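Local coordinates for Red carotenoid protein (RCP) (Nostoc sp., PDB 5FCY) that binds carotenoids such as beta-carotene as a soluble, all-helical protein and probably serves in the photoprotection of cyanobacteria, at residues L78-D83 with Y149-A155. Residues are numbered along the deposited sequence.
Sequences LIRRVD and YVSPMGA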
loop_
_atom_site.group_PDB
_atom_site.type_symbol
_atom_site.label_atom_id
_atom_site.label_comp_id
_atom_site.label_asym_id
_atom_site.label_seq_id
_atom_site.Cartn_x
_atom_site.Cartn_y
_atom_site.Cartn_z
ATOM N N LEU A 78 5.614 6.532 3.895
ATOM C CA LEU A 78 6.120 5.740 2.779
ATOM C C LEU A 78 5.586 6.263 1.452
ATOM O O LEU A 78 6.314 6.294 0.453
ATOM C CB LEU A 78 5.750 4.267 2.959
ATOM C CG LEU A 78 6.336 3.535 4.170
ATOM C CD1 LEU A 78 5.954 2.066 4.123
ATOM C CD2 LEU A 78 7.846 3.696 4.254
ATOM N N ILE A 79 4.319 6.681 1.421
ATOM C CA ILE A 79 3.748 7.216 0.190
ATOM C C ILE A 79 4.315 8.598 -0.103
ATOM O O ILE A 79 4.470 8.978 -1.270
ATOM C CB ILE A 79 2.210 7.231 0.283
ATOM C CG1 ILE A 79 1.678 5.795 0.373
ATOM C CG2 ILE A 79 1.600 7.964 -0.919
ATOM C CD1 ILE A 79 0.169 5.677 0.475
ATOM N N ARG A 80 4.638 9.368 0.935
ATOM C CA ARG A 80 5.194 10.704 0.769
ATOM C C ARG A 80 6.704 10.703 0.551
ATOM O O ARG A 80 7.287 11.780 0.393
ATOM C CB ARG A 80 4.872 11.562 1.995
ATOM C CG ARG A 80 3.401 11.641 2.366
ATOM C CD ARG A 80 3.247 12.064 3.823
ATOM N NE ARG A 80 1.852 12.182 4.233
ATOM C CZ ARG A 80 1.450 12.706 5.388
ATOM N NH1 ARG A 80 2.339 13.167 6.260
ATOM N NH2 ARG A 80 0.158 12.775 5.676
ATOM N N ARG A 81 7.350 9.536 0.545
ATOM C CA ARG A 81 8.800 9.444 0.372
ATOM C C ARG A 81 9.555 10.169 1.488
ATOM O O ARG A 81 10.644 10.705 1.268
ATOM C CB ARG A 81 9.234 9.983 -0.998
ATOM C CG ARG A 81 9.310 8.947 -2.110
ATOM C CD ARG A 81 7.952 8.618 -2.702
ATOM N NE ARG A 81 8.051 8.311 -4.127
ATOM C CZ ARG A 81 7.039 7.884 -4.877
ATOM N NH1 ARG A 81 5.838 7.696 -4.342
ATOM N NH2 ARG A 81 7.231 7.640 -6.168
ATOM N N VAL A 82 8.993 10.192 2.698
ATOM C CA VAL A 82 9.660 10.847 3.817
ATOM C C VAL A 82 10.953 10.111 4.143
ATOM O O VAL A 82 11.052 8.883 4.018
ATOM C CB VAL A 82 8.737 10.909 5.046
ATOM C CG1 VAL A 82 9.447 11.568 6.230
ATOM C CG2 VAL A 82 7.471 11.658 4.711
ATOM N N ASP A 83 11.954 10.869 4.583
ATOM C CA ASP A 83 13.286 10.337 4.859
ATOM C C ASP A 83 13.414 10.097 6.359
ATOM O O ASP A 83 13.743 11.010 7.121
ATOM C CB ASP A 83 14.363 11.293 4.358
ATOM C CG ASP A 83 15.752 10.689 4.419
ATOM O OD1 ASP A 83 15.933 9.675 5.126
ATOM O OD2 ASP A 83 16.667 11.230 3.760
ATOM N N TYR A 149 3.477 0.349 -8.095
ATOM C CA TYR A 149 2.913 1.381 -7.232
ATOM C C TYR A 149 3.696 1.496 -5.926
ATOM O O TYR A 149 4.026 2.604 -5.488
ATOM C CB TYR A 149 1.435 1.081 -6.964
ATOM C CG TYR A 149 0.820 1.919 -5.869
ATOM C CD1 TYR A 149 0.822 3.305 -5.939
ATOM C CD2 TYR A 149 0.224 1.322 -4.768
ATOM C CE1 TYR A 149 0.261 4.070 -4.940
ATOM C CE2 TYR A 149 -0.341 2.079 -3.765
ATOM C CZ TYR A 149 -0.321 3.453 -3.857
ATOM O OH TYR A 149 -0.881 4.218 -2.863
ATOM N N VAL A 150 4.014 0.362 -5.297
ATOM C CA VAL A 150 4.733 0.387 -4.026
ATOM C C VAL A 150 6.246 0.471 -4.200
ATOM O O VAL A 150 6.948 0.848 -3.251
ATOM C CB VAL A 150 4.391 -0.850 -3.172
ATOM C CG1 VAL A 150 2.889 -0.952 -2.959
ATOM C CG2 VAL A 150 4.938 -2.130 -3.804
ATOM N N SER A 151 6.767 0.139 -5.379
ATOM C CA SER A 151 8.214 0.093 -5.567
ATOM C C SER A 151 8.902 1.411 -5.242
ATOM O O SER A 151 9.928 1.388 -4.538
ATOM C CB SER A 151 8.532 -0.341 -7.001
ATOM O OG SER A 151 9.907 -0.155 -7.282
ATOM N N PRO A 152 8.437 2.568 -5.714
ATOM C CA PRO A 152 9.150 3.820 -5.440
ATOM C C PRO A 152 8.805 4.474 -4.112
ATOM O O PRO A 152 9.229 5.609 -3.882
ATOM C CB PRO A 152 8.723 4.705 -6.618
ATOM C CG PRO A 152 7.342 4.260 -6.921
ATOM C CD PRO A 152 7.315 2.776 -6.651
ATOM N N MET A 153 8.064 3.807 -3.229
ATOM C CA MET A 153 7.735 4.398 -1.942
ATOM C C MET A 153 8.961 4.388 -1.028
ATOM O O MET A 153 10.028 3.870 -1.373
ATOM C CB MET A 153 6.569 3.653 -1.298
ATOM C CG MET A 153 5.244 3.832 -2.015
ATOM S SD MET A 153 3.923 2.935 -1.183
ATOM C CE MET A 153 2.544 3.240 -2.281
ATOM N N GLY A 154 8.804 4.975 0.159
ATOM C CA GLY A 154 9.879 5.024 1.129
ATOM C C GLY A 154 11.016 5.940 0.695
ATOM O O GLY A 154 10.897 6.756 -0.219
ATOM N N ALA A 155 12.141 5.783 1.388
ATOM C CA ALA A 155 13.335 6.574 1.108
ATOM C C ALA A 155 14.486 5.682 0.656
ATOM O O ALA A 155 14.941 5.773 -0.484
ATOM C CB ALA A 155 13.742 7.378 2.337
HETATM O O HOH W 1 4.238 5.552 -5.450
#
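R81, with 79 Å² covered by the opposite segment, lies along the turn and last modelled residues that follow helix 139-150. Its CG comes within 3.3 Å of G154 O, and its CA makes a CA-H...O contact with the same oxygen (3.5 Å, 142° at the hydrogen). The face of the guanidinium group lies against M153 CA and P152 O; R81 NE is 3.0 Å from P152 O, but the angle is too poor for a hydrogen bond. A water accepts from R81 NH1 at 2.9 Å and donates to Y149 O at 3.0 Å. R81 has positive phi (61°) and ends helix 68-79 in a Schellman motif. There L78 O receives only a weak bond from R81 N (3.4 Å) and a much better one from G154 N (2.8 Å, 168°). G154 (65 Å²) also has positive phi, 69°, and its CA lies 4.2 Å from that of L78. In this all-helical carotenoid-binding fold, of the orange carotenoid protein N-terminal domain family, the segment after helix 139-150 packs on the C-terminal end of helix 68-79. M153 (60 Å²), closing a type I turn from V150, places CB 3.2 Å from L78 O and CE 3.8 Å from I79 CG1, while its side chain also touches W102 of helix 95-110. Y149 OH lies 3.8 Å from I79 CD1 and hydrogen-bonds Q26; the Y149 side chain is about 8 Å from the bound beta-carotene.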